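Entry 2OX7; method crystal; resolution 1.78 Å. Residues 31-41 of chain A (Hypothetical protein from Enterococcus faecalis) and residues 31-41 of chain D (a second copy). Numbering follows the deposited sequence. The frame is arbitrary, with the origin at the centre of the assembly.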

# COMPACT_ATOMS: atom_id res chain seq x y z
N MSE A 31 1.97 11.05 -26.87
CA MSE A 31 3.27 11.66 -27.07
C MSE A 31 3.50 11.91 -28.56
O MSE A 31 3.45 10.97 -29.37
N ILE A 32 3.73 13.17 -28.90
CA ILE A 32 3.85 13.56 -30.30
C ILE A 32 5.25 14.10 -30.63
O ILE A 32 5.61 14.24 -31.80
N ALA A 33 6.04 14.38 -29.59
CA ALA A 33 7.42 14.82 -29.79
C ALA A 33 8.30 14.42 -28.62
O ALA A 33 7.81 14.08 -27.54
N ILE A 34 9.60 14.47 -28.86
CA ILE A 34 10.57 14.29 -27.80
C ILE A 34 11.74 15.25 -27.99
O ILE A 34 12.29 15.36 -29.09
N ILE A 35 12.06 15.96 -26.93
CA ILE A 35 13.28 16.76 -26.87
C ILE A 35 14.35 15.97 -26.13
O ILE A 35 14.17 15.63 -24.94
N THR A 36 15.46 15.69 -26.81
CA THR A 36 16.56 14.98 -26.17
C THR A 36 17.64 15.92 -25.62
O THR A 36 18.32 15.56 -24.64
N ASP A 37 17.79 17.10 -26.22
CA ASP A 37 18.70 18.16 -25.74
C ASP A 37 18.09 19.53 -25.98
O ASP A 37 17.47 19.77 -27.01
N PHE A 38 18.31 20.44 -25.04
CA PHE A 38 17.95 21.84 -25.23
C PHE A 38 18.87 22.72 -24.40
O PHE A 38 19.47 22.28 -23.41
N GLN A 39 18.96 23.99 -24.78
CA GLN A 39 19.57 24.99 -23.91
C GLN A 39 18.77 26.27 -23.98
O GLN A 39 18.04 26.49 -24.94
N ILE A 40 18.89 27.10 -22.95
CA ILE A 40 18.23 28.39 -22.96
C ILE A 40 19.24 29.48 -23.39
O ILE A 40 20.36 29.55 -22.88
N LYS A 41 18.81 30.32 -24.34
CA LYS A 41 19.67 31.34 -24.95
C LYS A 41 19.01 32.71 -24.96
O LYS A 41 17.78 32.80 -24.83
N MSE D 31 14.26 23.31 -12.47
CA MSE D 31 13.42 23.71 -13.58
C MSE D 31 13.91 25.04 -14.14
O MSE D 31 14.09 26.01 -13.40
N ILE D 32 14.09 25.08 -15.45
CA ILE D 32 14.71 26.23 -16.08
C ILE D 32 13.72 26.94 -17.03
O ILE D 32 13.87 28.15 -17.31
N ALA D 33 12.71 26.19 -17.48
CA ALA D 33 11.75 26.71 -18.46
C ALA D 33 10.46 25.91 -18.49
O ALA D 33 10.34 24.81 -17.91
N ILE D 34 9.48 26.46 -19.19
CA ILE D 34 8.20 25.80 -19.30
C ILE D 34 7.62 26.10 -20.67
O ILE D 34 7.75 27.24 -21.16
N ILE D 35 7.08 25.08 -21.33
CA ILE D 35 6.38 25.23 -22.60
C ILE D 35 4.88 25.12 -22.31
O ILE D 35 4.40 24.10 -21.78
N THR D 36 4.14 26.18 -22.61
CA THR D 36 2.70 26.13 -22.33
C THR D 36 1.89 25.90 -23.60
O THR D 36 0.71 25.56 -23.52
N ASP D 37 2.52 26.05 -24.77
CA ASP D 37 1.89 25.79 -26.05
C ASP D 37 2.93 25.52 -27.13
O ASP D 37 3.89 26.25 -27.23
N PHE D 38 2.71 24.48 -27.93
CA PHE D 38 3.59 24.11 -29.04
C PHE D 38 2.78 23.40 -30.13
O PHE D 38 1.71 22.85 -29.86
N GLN D 39 3.30 23.41 -31.35
CA GLN D 39 2.74 22.63 -32.43
C GLN D 39 3.84 21.83 -33.11
O GLN D 39 5.01 22.20 -33.05
N ILE D 40 3.44 20.75 -33.77
CA ILE D 40 4.34 20.01 -34.66
C ILE D 40 3.99 20.41 -36.09
O ILE D 40 2.92 20.08 -36.61
N LYS D 41 4.90 21.15 -36.71
CA LYS D 41 4.75 21.56 -38.10
C LYS D 41 5.99 21.16 -38.87
O LYS D 41 6.96 21.92 -38.95

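The contact between these two copies is built entirely from hydrocarbon. No hydrogen bond crosses between the stretches, and the seven close side-chain contacts are all apolar, together burying 340 Å² summed over both sides. The rule for choosing residues is the same in each chain: A:Ile32, A:Ala33, A:Ile35, A:Phe38 and A:Ile40, and likewise D:Ile32, D:Ala33, D:Ile35, D:Phe38 and D:Ile40, direct their CA-to-CB bonds toward the partner. The strands they sit on cross steeply, with 31-35 of one chain at 102° or 94° to the later strand of the other. CA of A:Ala33 lies 7.8 Å from CA of D:Ile40, and CA of A:Ile40 lies 8.0 Å from CA of D:Ile32. That gap is too wide for backbone pairing and is filled by side chains.

The aliphatic contacts repeat in approximate twofold fashion. CD1 of A:Ile40 rests 4.0 Å from CB of D:Ala33, and CD1 of D:Ile40 lies 4.0 Å from CB of A:Ala33; in both, a small alanine meets the tip of a longer chain. A:Ile40 also meets D:Ile32, CG1 to CG1 at 4.0 Å, and A:Ile32 meets D:Ile40, CD1 to CD1 at 3.8 Å. Between these two clusters, A:Ile35 and D:Ile35 meet each other, CD1 to CD1 at 4.2 Å; both are m at chi1 and t at chi2, so like conformers meet tip to tip.

The aromatic contacts pair A:Phe38 with D:Ile32 and D:Phe38 with A:Ile32. Both rings adopt chi1 p with chi2 near 90°. CE1 of A:Phe38 is 3.7 Å from CG2 of D:Ile32, which sits at the ring edge near its plane. In the other half, CE1 of D:Phe38 is 3.6 Å from CD1 of A:Ile32, which approaches obliquely.

Within the contact, the two copies differ in the rotamers of A:Ile32 and D:Ile32 and of A:Ile40 and D:Ile40, while those of A:Ile35 and D:Ile35 and of A:Phe38 and D:Phe38 match. A:Ile32 is p,t, whereas D:Ile32 has chi1 t and chi2 at 130°, between wells, and a different methyl reaches the phenylalanine in each half. A:Ile40 is m,m, but D:Ile40 has chi1 m and chi2 p. These two pairs thus fill equivalent sites with different conformers.

Polar groups stay outside this packing. A:Gln39 and D:Gln39 point away, each between the inward A:Phe38 and A:Ile40 or D:Phe38 and D:Ile40, as strand alternation predicts. OE1 of A:Gln39 accepts a hydrogen bond from NZ of A:Lys41 at 2.7 Å, a partnership within one stretch. A:Thr36, A:Asp37, A:Lys41, D:Thr36, D:Asp37 and D:Lys41 do not reach the partner stretch; OG1 of D:Thr36 is satisfied elsewhere in the structure.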

# COMPACT_ATOMS: atom_id res chain seq x y z
CB MSE A 31 4.40 10.81 -26.52
CG MSE A 31 5.72 11.51 -26.56
SE MSE A 31 7.17 10.42 -25.87
CE MSE A 31 6.79 8.72 -26.75
CB ILE A 32 2.72 14.53 -30.75
CG1 ILE A 32 2.73 15.83 -29.92
CG2 ILE A 32 1.36 13.81 -30.70
CD1 ILE A 32 1.84 16.96 -30.49
CB ALA A 33 7.49 16.34 -30.00
CB ILE A 34 11.01 12.79 -27.69
CG1 ILE A 34 11.84 12.55 -26.43
CG2 ILE A 34 11.71 12.30 -28.97
CD1 ILE A 34 11.96 11.06 -26.10
CB ILE A 35 13.03 18.10 -26.16
CG1 ILE A 35 11.99 18.92 -26.94
CG2 ILE A 35 14.35 18.86 -25.99
CD1 ILE A 35 11.57 20.24 -26.29
CB THR A 36 17.17 13.90 -27.10
OG1 THR A 36 17.42 14.46 -28.39
CG2 THR A 36 16.21 12.75 -27.27
CB ASP A 37 20.07 18.15 -26.46
CG ASP A 37 20.80 16.85 -26.32
OD1 ASP A 37 21.73 16.77 -25.48
OD2 ASP A 37 20.43 15.89 -27.05
CB PHE A 38 16.49 22.09 -24.82
CG PHE A 38 16.30 22.14 -23.34
CD1 PHE A 38 16.45 23.33 -22.64
CD2 PHE A 38 16.01 20.97 -22.63
CE1 PHE A 38 16.29 23.38 -21.27
CE2 PHE A 38 15.86 21.01 -21.24
CZ PHE A 38 16.00 22.22 -20.56
CB GLN A 39 21.07 25.21 -24.21
CG GLN A 39 21.51 25.05 -25.67
CD GLN A 39 22.99 25.41 -25.86
OE1 GLN A 39 23.46 26.45 -25.39
NE2 GLN A 39 23.73 24.55 -26.57
CB ILE A 40 17.57 28.70 -21.58
CG1 ILE A 40 16.73 27.51 -21.08
CG2 ILE A 40 16.73 29.97 -21.64
CD1 ILE A 40 15.72 26.95 -22.09
CB LYS A 41 20.02 30.93 -26.38
CG LYS A 41 21.10 29.86 -26.47
CD LYS A 41 21.25 29.33 -27.89
CE LYS A 41 22.02 28.01 -27.91
NZ LYS A 41 23.46 28.15 -27.51
CB MSE D 31 11.97 23.83 -13.20
CG MSE D 31 11.21 24.36 -14.36
SE MSE D 31 9.35 24.32 -14.08
CE MSE D 31 9.28 25.27 -12.36
CB ILE D 32 16.06 25.82 -16.75
CG1 ILE D 32 16.89 27.05 -17.06
CG2 ILE D 32 15.83 24.91 -17.97
CD1 ILE D 32 18.34 26.96 -16.57
CB ALA D 33 12.39 26.75 -19.87
CB ILE D 34 7.29 26.28 -18.18
CG1 ILE D 34 6.01 25.46 -18.11
CG2 ILE D 34 6.94 27.75 -18.38
CD1 ILE D 34 5.07 25.95 -17.02
CB ILE D 35 6.79 24.16 -23.65
CG1 ILE D 35 8.26 24.32 -24.05
CG2 ILE D 35 5.95 24.28 -24.93
CD1 ILE D 35 8.82 23.13 -24.86
CB THR D 36 2.24 27.38 -21.62
OG1 THR D 36 2.53 28.50 -22.46
CG2 THR D 36 2.97 27.56 -20.30
CB ASP D 37 1.02 27.00 -26.46
CG ASP D 37 0.59 26.95 -27.91
OD1 ASP D 37 -0.19 26.03 -28.26
OD2 ASP D 37 1.02 27.82 -28.70
CB PHE D 38 4.75 23.20 -28.55
CG PHE D 38 4.32 21.77 -28.22
CD1 PHE D 38 4.35 20.78 -29.19
CD2 PHE D 38 3.90 21.44 -26.93
CE1 PHE D 38 3.94 19.45 -28.89
CE2 PHE D 38 3.50 20.13 -26.62
CZ PHE D 38 3.51 19.13 -27.61
CB GLN D 39 2.11 23.54 -33.48
CG GLN D 39 0.86 24.26 -33.06
CD GLN D 39 0.43 25.27 -34.11
OE1 GLN D 39 -0.52 26.02 -33.90
NE2 GLN D 39 1.15 25.31 -35.23
CB ILE D 40 4.26 18.47 -34.43
CG1 ILE D 40 5.20 18.03 -33.30
CG2 ILE D 40 4.69 17.70 -35.66
CD1 ILE D 40 4.96 18.67 -31.96
CB LYS D 41 4.50 23.07 -38.21
CG LYS D 41 3.32 23.47 -39.11
CD LYS D 41 3.31 22.74 -40.46
CE LYS D 41 2.35 23.41 -41.46
NZ LYS D 41 0.91 23.36 -41.06